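Local coordinates for protein methylxanthine N3-demethylase NdmB (Pseudomonas putida, PDB 6ICL) that removes the N3-methyl group of theobromine and related methylxanthines as formaldehyde, using a Rieske [2Fe-2S] cluster and a non-heme iron centre, at residues 150-162 against 353-365. Residues are numbered along the deposited sequence; the frame is centred on the assembly and turned at random.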
loop_
_atom_site.group_PDB
_atom_site.type_symbol
_atom_site.label_atom_id
_atom_site.label_comp_id
_atom_site.label_asym_id
_atom_site.label_seq_id
_atom_site.Cartn_x
_atom_site.Cartn_y
_atom_site.Cartn_z
ATOM N N ARG A 150 -38.265 -6.408 -3.863
ATOM C CA ARG A 150 -38.781 -7.754 -4.071
ATOM C C ARG A 150 -38.709 -8.049 -5.559
ATOM O O ARG A 150 -39.302 -7.329 -6.367
ATOM C CB ARG A 150 -40.216 -7.896 -3.551
ATOM C CG ARG A 150 -40.822 -9.287 -3.851
ATOM C CD ARG A 150 -42.183 -9.456 -3.187
ATOM N NE ARG A 150 -43.178 -8.532 -3.720
ATOM C CZ ARG A 150 -44.430 -8.436 -3.269
ATOM N NH1 ARG A 150 -44.847 -9.202 -2.258
ATOM N NH2 ARG A 150 -45.266 -7.560 -3.817
ATOM N N LEU A 151 -37.956 -9.089 -5.920
ATOM C CA LEU A 151 -37.700 -9.351 -7.322
ATOM C C LEU A 151 -38.882 -9.987 -8.025
ATOM O O LEU A 151 -39.028 -9.814 -9.240
ATOM C CB LEU A 151 -36.484 -10.254 -7.476
ATOM C CG LEU A 151 -35.165 -9.608 -7.062
ATOM C CD1 LEU A 151 -34.030 -10.605 -7.292
ATOM C CD2 LEU A 151 -34.943 -8.298 -7.843
ATOM N N ASP A 152 -39.706 -10.748 -7.313
ATOM C CA ASP A 152 -40.789 -11.479 -7.956
ATOM C C ASP A 152 -42.079 -11.275 -7.183
ATOM O O ASP A 152 -42.166 -11.625 -5.998
ATOM C CB ASP A 152 -40.481 -12.971 -8.100
ATOM C CG ASP A 152 -41.445 -13.655 -9.063
ATOM O OD1 ASP A 152 -42.616 -13.266 -9.075
ATOM O OD2 ASP A 152 -41.041 -14.537 -9.836
ATOM N N ASN A 153 -43.065 -10.716 -7.898
ATOM C CA ASN A 153 -44.441 -10.403 -7.531
ATOM C C ASN A 153 -45.403 -11.575 -7.598
ATOM O O ASN A 153 -46.478 -11.489 -6.995
ATOM C CB ASN A 153 -45.006 -9.371 -8.519
ATOM C CG ASN A 153 -45.192 -8.080 -7.896
ATOM O OD1 ASN A 153 -45.078 -7.986 -6.682
ATOM N ND2 ASN A 153 -45.473 -7.056 -8.681
ATOM N N SER A 154 -45.073 -12.610 -8.378
ATOM C CA SER A 154 -46.073 -13.551 -8.877
ATOM C C SER A 154 -46.948 -14.124 -7.770
ATOM O O SER A 154 -48.158 -14.285 -7.953
ATOM C CB SER A 154 -45.386 -14.692 -9.622
ATOM O OG SER A 154 -44.686 -14.220 -10.747
ATOM N N PHE A 155 -46.362 -14.459 -6.624
ATOM C CA PHE A 155 -47.087 -15.244 -5.636
ATOM C C PHE A 155 -47.792 -14.387 -4.593
ATOM O O PHE A 155 -48.573 -14.932 -3.802
ATOM C CB PHE A 155 -46.141 -16.234 -4.956
ATOM C CG PHE A 155 -45.524 -17.237 -5.906
ATOM C CD1 PHE A 155 -45.985 -17.365 -7.206
ATOM C CD2 PHE A 155 -44.487 -18.068 -5.484
ATOM C CE1 PHE A 155 -45.417 -18.293 -8.077
ATOM C CE2 PHE A 155 -43.907 -19.003 -6.348
ATOM C CZ PHE A 155 -44.375 -19.119 -7.645
ATOM N N ASP A 156 -47.526 -13.075 -4.579
ATOM C CA ASP A 156 -48.300 -12.063 -3.841
ATOM C C ASP A 156 -48.674 -12.509 -2.424
ATOM O O ASP A 156 -49.834 -12.437 -2.012
ATOM C CB ASP A 156 -49.557 -11.676 -4.624
ATOM C CG ASP A 156 -50.347 -10.537 -3.959
ATOM O OD1 ASP A 156 -49.728 -9.647 -3.328
ATOM O OD2 ASP A 156 -51.595 -10.543 -4.048
ATOM N N CYS A 157 -47.671 -12.960 -1.648
ATOM C CA CYS A 157 -47.978 -13.331 -0.271
ATOM C C CYS A 157 -46.905 -12.945 0.743
ATOM O O CYS A 157 -46.937 -13.445 1.878
ATOM C CB CYS A 157 -48.226 -14.829 -0.148
ATOM S SG CYS A 157 -46.855 -15.821 -0.695
ATOM N N THR A 158 -45.973 -12.061 0.392
ATOM C CA THR A 158 -44.916 -11.657 1.308
ATOM C C THR A 158 -44.993 -10.155 1.551
ATOM O O THR A 158 -45.493 -9.393 0.714
ATOM C CB THR A 158 -43.527 -12.044 0.758
ATOM O OG1 THR A 158 -43.370 -11.510 -0.565
ATOM C CG2 THR A 158 -43.364 -13.577 0.710
ATOM N N GLN A 159 -44.506 -9.727 2.710
ATOM C CA GLN A 159 -44.491 -8.310 3.045
ATOM C C GLN A 159 -43.136 -7.921 3.630
ATOM O O GLN A 159 -42.293 -8.771 3.937
ATOM C CB GLN A 159 -45.611 -7.954 4.028
ATOM C CG GLN A 159 -45.532 -8.646 5.366
ATOM C CD GLN A 159 -46.769 -8.345 6.212
ATOM O OE1 GLN A 159 -47.409 -7.308 6.036
ATOM N NE2 GLN A 159 -47.112 -9.252 7.119
ATOM N N ILE A 160 -42.945 -6.619 3.792
ATOM C CA ILE A 160 -41.671 -6.111 4.306
ATOM C C ILE A 160 -41.520 -6.514 5.770
ATOM O O ILE A 160 -42.475 -6.369 6.558
ATOM C CB ILE A 160 -41.588 -4.595 4.133
ATOM C CG1 ILE A 160 -41.457 -4.262 2.647
ATOM C CG2 ILE A 160 -40.406 -4.022 4.947
ATOM C CD1 ILE A 160 -41.805 -2.841 2.287
ATOM N N PRO A 161 -40.356 -7.017 6.160
ATOM C CA PRO A 161 -40.162 -7.522 7.518
ATOM C C PRO A 161 -40.662 -6.606 8.621
ATOM O O PRO A 161 -40.692 -5.376 8.500
ATOM C CB PRO A 161 -38.642 -7.700 7.593
ATOM C CG PRO A 161 -38.325 -8.241 6.180
ATOM C CD PRO A 161 -39.270 -7.459 5.258
ATOM N N TYR A 162 -41.008 -7.250 9.731
ATOM C CA TYR A 162 -41.536 -6.569 10.892
ATOM C C TYR A 162 -40.427 -5.938 11.728
ATOM O O TYR A 162 -39.460 -6.607 12.106
ATOM C CB TYR A 162 -42.313 -7.574 11.748
ATOM C CG TYR A 162 -42.815 -6.956 13.010
ATOM C CD1 TYR A 162 -43.938 -6.114 12.996
ATOM C CD2 TYR A 162 -42.159 -7.178 14.210
ATOM C CE1 TYR A 162 -44.386 -5.531 14.144
ATOM C CE2 TYR A 162 -42.600 -6.604 15.365
ATOM C CZ TYR A 162 -43.712 -5.790 15.330
ATOM O OH TYR A 162 -44.129 -5.227 16.498
ATOM N N ALA A 353 -41.702 -23.229 -3.526
ATOM C CA ALA A 353 -41.606 -22.266 -4.612
ATOM C C ALA A 353 -41.396 -22.974 -5.935
ATOM O O ALA A 353 -41.938 -22.558 -6.961
ATOM C CB ALA A 353 -40.475 -21.272 -4.342
ATOM N N VAL A 354 -40.615 -24.055 -5.928
ATOM C CA VAL A 354 -40.454 -24.850 -7.134
ATOM C C VAL A 354 -41.777 -25.490 -7.546
ATOM O O VAL A 354 -42.031 -25.692 -8.738
ATOM C CB VAL A 354 -39.360 -25.901 -6.908
ATOM C CG1 VAL A 354 -39.108 -26.690 -8.169
ATOM C CG2 VAL A 354 -38.086 -25.223 -6.440
ATOM N N GLU A 355 -42.644 -25.808 -6.581
ATOM C CA GLU A 355 -43.907 -26.479 -6.893
ATOM C C GLU A 355 -44.903 -25.538 -7.550
ATOM O O GLU A 355 -45.604 -25.927 -8.488
ATOM C CB GLU A 355 -44.524 -27.085 -5.632
ATOM C CG GLU A 355 -43.930 -28.439 -5.231
ATOM C CD GLU A 355 -44.807 -29.210 -4.241
ATOM O OE1 GLU A 355 -46.039 -28.960 -4.187
ATOM O OE2 GLU A 355 -44.257 -30.071 -3.514
ATOM N N GLY A 356 -45.005 -24.316 -7.070
ATOM C CA GLY A 356 -45.843 -23.347 -7.728
ATOM C C GLY A 356 -46.476 -22.414 -6.738
ATOM O O GLY A 356 -46.215 -22.472 -5.533
ATOM N N ARG A 357 -47.336 -21.552 -7.279
ATOM C CA ARG A 357 -47.877 -20.444 -6.506
ATOM C C ARG A 357 -48.594 -20.939 -5.254
ATOM O O ARG A 357 -48.350 -20.447 -4.144
ATOM C CB ARG A 357 -48.815 -19.609 -7.385
ATOM C CG ARG A 357 -49.386 -18.413 -6.652
ATOM C CD ARG A 357 -50.346 -17.570 -7.478
ATOM N NE ARG A 357 -51.129 -16.741 -6.565
ATOM C CZ ARG A 357 -51.494 -15.488 -6.808
ATOM N NH1 ARG A 357 -51.147 -14.907 -7.950
ATOM N NH2 ARG A 357 -52.198 -14.809 -5.905
ATOM N N GLU A 358 -49.479 -21.922 -5.407
ATOM C CA GLU A 358 -50.311 -22.311 -4.276
ATOM C C GLU A 358 -49.490 -23.022 -3.207
ATOM O O GLU A 358 -49.703 -22.805 -2.010
ATOM C CB GLU A 358 -51.482 -23.175 -4.755
ATOM C CG GLU A 358 -52.851 -22.531 -4.500
ATOM C CD GLU A 358 -52.866 -21.015 -4.766
ATOM O OE1 GLU A 358 -53.092 -20.235 -3.801
ATOM O OE2 GLU A 358 -52.638 -20.603 -5.932
ATOM N N ALA A 359 -48.534 -23.856 -3.610
ATOM C CA ALA A 359 -47.667 -24.501 -2.627
ATOM C C ALA A 359 -46.907 -23.465 -1.801
ATOM O O ALA A 359 -46.878 -23.527 -0.562
ATOM C CB ALA A 359 -46.696 -25.442 -3.332
ATOM N N PHE A 360 -46.311 -22.482 -2.477
ATOM C CA PHE A 360 -45.561 -21.439 -1.785
ATOM C C PHE A 360 -46.453 -20.657 -0.832
ATOM O O PHE A 360 -46.111 -20.466 0.342
ATOM C CB PHE A 360 -44.919 -20.501 -2.808
ATOM C CG PHE A 360 -44.012 -19.468 -2.197
ATOM C CD1 PHE A 360 -42.748 -19.818 -1.757
ATOM C CD2 PHE A 360 -44.424 -18.156 -2.062
ATOM C CE1 PHE A 360 -41.901 -18.875 -1.196
ATOM C CE2 PHE A 360 -43.581 -17.200 -1.506
ATOM C CZ PHE A 360 -42.320 -17.567 -1.070
ATOM N N ARG A 361 -47.605 -20.182 -1.326
ATOM C CA ARG A 361 -48.476 -19.365 -0.486
ATOM C C ARG A 361 -48.903 -20.125 0.762
ATOM O O ARG A 361 -49.033 -19.535 1.845
ATOM C CB ARG A 361 -49.703 -18.903 -1.275
ATOM C CG ARG A 361 -49.400 -17.963 -2.441
ATOM C CD ARG A 361 -50.661 -17.618 -3.245
ATOM N NE ARG A 361 -51.750 -17.155 -2.395
ATOM C CZ ARG A 361 -51.983 -15.882 -2.095
ATOM N NH1 ARG A 361 -51.194 -14.929 -2.577
ATOM N NH2 ARG A 361 -52.999 -15.564 -1.303
ATOM N N ASP A 362 -49.120 -21.438 0.629
ATOM C CA ASP A 362 -49.470 -22.252 1.788
ATOM C C ASP A 362 -48.326 -22.289 2.782
ATOM O O ASP A 362 -48.531 -22.120 3.992
ATOM C CB ASP A 362 -49.837 -23.671 1.350
ATOM C CG ASP A 362 -51.273 -23.783 0.875
ATOM O OD1 ASP A 362 -52.121 -22.964 1.300
ATOM O OD2 ASP A 362 -51.549 -24.706 0.081
ATOM N N SER A 363 -47.109 -22.517 2.287
ATOM C CA SER A 363 -45.948 -22.584 3.165
ATOM C C SER A 363 -45.722 -21.259 3.897
ATOM O O SER A 363 -45.482 -21.247 5.111
ATOM C CB SER A 363 -44.719 -22.980 2.359
ATOM O OG SER A 363 -43.592 -23.055 3.216
ATOM N N VAL A 364 -45.821 -20.132 3.178
ATOM C CA VAL A 364 -45.631 -18.818 3.803
ATOM C C VAL A 364 -46.729 -18.545 4.826
ATOM O O VAL A 364 -46.462 -18.122 5.958
ATOM C CB VAL A 364 -45.599 -17.702 2.735
ATOM C CG1 VAL A 364 -45.606 -16.333 3.394
ATOM C CG2 VAL A 364 -44.405 -17.825 1.808
ATOM N N LEU A 365 -47.991 -18.758 4.431
ATOM C CA LEU A 365 -49.124 -18.200 5.167
ATOM C C LEU A 365 -49.726 -19.123 6.225
ATOM O O LEU A 365 -50.462 -18.636 7.096
ATOM C CB LEU A 365 -50.217 -17.796 4.179
ATOM C CG LEU A 365 -49.813 -16.690 3.211
ATOM C CD1 LEU A 365 -50.785 -16.641 2.041
ATOM C CD2 LEU A 365 -49.778 -15.356 3.949
#
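R357 CA lies over one face of the F155 ring, 3.7 Å from its centroid and almost on the ring normal, a CH-pi contact that CB and CG extend over CD1 and CE1. At the edge of the same ring, near its plane, come F360 CD2 and the carbonyl oxygen of A353. The two phenyl rings meet obliquely, planes at 49°, with F155 CD2 only 3.4 Å from F360 CD2. V364 CG2 covers one face of F360, T158 CG2 reaches its edge, and H35 adds its imidazole to both rings, stacking on F155. C157 SG, turned between its own backbone N and carbonyl carbon (chi1 58°), makes an oblique sulfur-aromatic contact with F360, 3.6 Å from CD2, while C157 CB leans on L365 CD1. Beside these apolar contacts R361 bends at chi3 (51°), which brings NH1 back to the loop. R361 NH1 reaches two successive carbonyls, F155 O at 2.9 Å, near the guanidinium plane, and D156 O in a weak bond. L365 CD1 lies over one face of the R361 guanidinium. An alanine in place of F155 would probably leave R357 CA and F360 CD2 without their aromatic partner and open a gap beside H35. The contact thus fastens the loop between strands 146-150 and 171-181, which leads from the Rieske domain to the catalytic domain, onto helix 357-365 along its length, with A353 at the end of helix 337-355 joining in, away from both metal centres. Apolar and aromatic contacts of F155 and C157 join the two segments, and R361 ties down the end of the type I turn N153-D156 through the F155 and D156 carbonyls; D156 OD2, 4.6 Å from R361 NH1, probably adds a mild electrostatic attraction without a salt bridge, while R361 NE has a long salt bridge to E358 OE1.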